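Local coordinates for transcription regulator PadR N-terminal domain-containing protein (Streptococcus mutans, PDB 3L7W) that probably regulates transcription as a PadR-family dimer that binds DNA through a winged helix-turn-helix domain, at residues 11-16 with 80-85. Numbering follows the deposited sequence.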
loop_
_atom_site.group_PDB
_atom_site.type_symbol
_atom_site.label_atom_id
_atom_site.label_comp_id
_atom_site.label_asym_id
_atom_site.label_seq_id
_atom_site.Cartn_x
_atom_site.Cartn_y
_atom_site.Cartn_z
ATOM N N GLU A 11 -7.082 -1.688 8.497
ATOM C CA GLU A 11 -7.056 -2.210 9.859
ATOM C C GLU A 11 -5.947 -1.514 10.612
ATOM O O GLU A 11 -6.157 -0.989 11.698
ATOM C CB GLU A 11 -6.841 -3.725 9.863
ATOM C CG GLU A 11 -8.077 -4.498 9.427
ATOM C CD GLU A 11 -7.839 -5.986 9.292
ATOM O OE1 GLU A 11 -6.760 -6.459 9.683
ATOM O OE2 GLU A 11 -8.731 -6.686 8.791
ATOM N N TYR A 12 -4.763 -1.507 10.013
ATOM C CA TYR A 12 -3.641 -0.762 10.553
ATOM C C TYR A 12 -4.094 0.645 10.914
ATOM O O TYR A 12 -3.932 1.090 12.043
ATOM C CB TYR A 12 -2.494 -0.734 9.539
ATOM C CG TYR A 12 -1.282 0.048 9.962
ATOM C CD1 TYR A 12 -0.790 -0.040 11.251
ATOM C CD2 TYR A 12 -0.614 0.863 9.058
ATOM C CE1 TYR A 12 0.317 0.670 11.633
ATOM C CE2 TYR A 12 0.492 1.578 9.425
ATOM C CZ TYR A 12 0.957 1.477 10.715
ATOM O OH TYR A 12 2.065 2.180 11.089
ATOM N N LEU A 13 -4.701 1.342 9.966
ATOM C CA LEU A 13 -5.120 2.720 10.219
ATOM C C LEU A 13 -6.107 2.796 11.376
ATOM O O LEU A 13 -5.988 3.643 12.244
ATOM C CB LEU A 13 -5.725 3.344 8.957
ATOM C CG LEU A 13 -4.673 3.575 7.852
ATOM C CD1 LEU A 13 -5.348 3.936 6.557
ATOM C CD2 LEU A 13 -3.702 4.664 8.251
ATOM N N ILE A 14 -7.099 1.917 11.373
ATOM C CA ILE A 14 -8.103 1.943 12.422
ATOM C C ILE A 14 -7.442 1.767 13.777
ATOM O O ILE A 14 -7.620 2.583 14.674
ATOM C CB ILE A 14 -9.128 0.826 12.247
ATOM C CG1 ILE A 14 -10.037 1.130 11.050
ATOM C CG2 ILE A 14 -9.941 0.681 13.512
ATOM C CD1 ILE A 14 -10.846 -0.045 10.594
ATOM N N LEU A 15 -6.673 0.697 13.922
ATOM C CA LEU A 15 -5.999 0.450 15.188
ATOM C C LEU A 15 -5.109 1.623 15.554
ATOM O O LEU A 15 -5.057 2.032 16.711
ATOM C CB LEU A 15 -5.184 -0.831 15.109
ATOM C CG LEU A 15 -5.821 -2.085 15.707
ATOM C CD1 LEU A 15 -7.335 -2.031 15.671
ATOM C CD2 LEU A 15 -5.284 -3.341 15.046
ATOM N N ALA A 16 -4.416 2.184 14.565
ATOM C CA ALA A 16 -3.500 3.276 14.846
ATOM C C ALA A 16 -4.292 4.462 15.349
ATOM O O ALA A 16 -3.893 5.114 16.316
ATOM C CB ALA A 16 -2.680 3.657 13.617
ATOM N N HIS A 80 -0.933 -6.024 18.570
ATOM C CA HIS A 80 -1.172 -6.244 17.159
ATOM C C HIS A 80 -0.789 -5.021 16.329
ATOM O O HIS A 80 -0.240 -5.152 15.227
ATOM C CB HIS A 80 -2.631 -6.581 16.922
ATOM C CG HIS A 80 -2.910 -7.066 15.539
ATOM N ND1 HIS A 80 -2.141 -8.030 14.927
ATOM C CD2 HIS A 80 -3.878 -6.735 14.654
ATOM C CE1 HIS A 80 -2.620 -8.267 13.720
ATOM N NE2 HIS A 80 -3.674 -7.494 13.530
ATOM N N LEU A 81 -1.089 -3.840 16.860
ATOM C CA LEU A 81 -0.777 -2.599 16.173
ATOM C C LEU A 81 0.732 -2.469 15.940
ATOM O O LEU A 81 1.165 -1.958 14.903
ATOM C CB LEU A 81 -1.308 -1.399 16.952
ATOM C CG LEU A 81 -0.857 -0.027 16.442
ATOM C CD1 LEU A 81 -1.319 0.179 15.000
ATOM C CD2 LEU A 81 -1.381 1.083 17.344
ATOM N N VAL A 82 1.520 -2.941 16.905
ATOM C CA VAL A 82 2.984 -2.916 16.817
ATOM C C VAL A 82 3.432 -3.757 15.647
ATOM O O VAL A 82 4.295 -3.354 14.860
ATOM C CB VAL A 82 3.638 -3.507 18.081
ATOM C CG1 VAL A 82 5.071 -3.945 17.790
ATOM C CG2 VAL A 82 3.585 -2.509 19.221
ATOM N N TYR A 83 2.842 -4.940 15.549
ATOM C CA TYR A 83 3.104 -5.825 14.437
ATOM C C TYR A 83 2.762 -5.138 13.097
ATOM O O TYR A 83 3.593 -5.093 12.185
ATOM C CB TYR A 83 2.325 -7.131 14.605
ATOM C CG TYR A 83 2.373 -7.988 13.376
ATOM C CD1 TYR A 83 3.517 -8.704 13.057
ATOM C CD2 TYR A 83 1.291 -8.046 12.506
ATOM C CE1 TYR A 83 3.577 -9.471 11.908
ATOM C CE2 TYR A 83 1.335 -8.815 11.367
ATOM C CZ TYR A 83 2.486 -9.523 11.068
ATOM O OH TYR A 83 2.538 -10.288 9.923
ATOM N N LEU A 84 1.554 -4.589 12.993
ATOM C CA LEU A 84 1.110 -3.898 11.767
ATOM C C LEU A 84 1.989 -2.707 11.433
ATOM O O LEU A 84 2.297 -2.470 10.277
ATOM C CB LEU A 84 -0.333 -3.418 11.890
ATOM C CG LEU A 84 -1.374 -4.515 12.091
ATOM C CD1 LEU A 84 -2.750 -3.896 12.309
ATOM C CD2 LEU A 84 -1.365 -5.447 10.899
ATOM N N THR A 85 2.394 -1.957 12.451
ATOM C CA THR A 85 3.295 -0.838 12.243
ATOM C C THR A 85 4.607 -1.353 11.679
ATOM O O THR A 85 5.112 -0.842 10.685
ATOM C CB THR A 85 3.567 -0.105 13.552
ATOM O OG1 THR A 85 2.326 0.383 14.060
ATOM C CG2 THR A 85 4.506 1.067 13.318
HETATM O O HOH W 1 -5.550 -7.438 11.759
#
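Tyr12 lays its ring against the helix of Leu84 and Thr85: Leu84 O lies over one face, nearer the ring's border than its centre, while Thr85 OG1 lies at the edge, 3.2 Å from Tyr12 CE1. The ring gets there because CG is anti to the backbone N (chi1 178°), which swings it across the gap between the helices. The second flat group, the His80 imidazole, has Leu84 CG of its own helix over one face and a water in plane at its edge; Leu15 CD2 is set obliquely to this ring, 3.7 Å from His80 CD2. The water, 2.6 Å from His80 NE2, donates to Glu11 OE1 and so bridges the helices, while Glu11 OE2 makes a salt bridge with Lys49.

Leu84 CB packs on Tyr12 CD1 at 3.5 Å, and Leu81 CD1 approaches the Tyr12 ring obliquely. The Thr85 hydroxyl is committed to its own helix, donating to Leu81 O at 2.7 Å from above the carbonyl plane; Thr85 N reaches the same oxygen from the opposite face. Tyr12 OH is 3.5 Å from Thr85 OG1, a long, weak bond at most. Between the two rings lies Leu84 CD1, which Leu15 CD2 meets at 3.8 Å. A separate aliphatic contact joins Leu81 CD1 to Ala16 CB.

The axes of segments 11-16 and 80-85 run at 131° to each other, 9.7 Å apart at closest approach, joining the winged-helix domain to the long C-terminal helix. Leu15 and Leu81 also pack on Leu73 of strand 66-73, Tyr55 stacks on His80, and Glu11 packs on Ile46 of helix 40-52. Across the dimer interface, Val99 of the second subunit packs on Tyr12 and Ala16, and its Tyr3 hydrogen-bonds to Leu84 O.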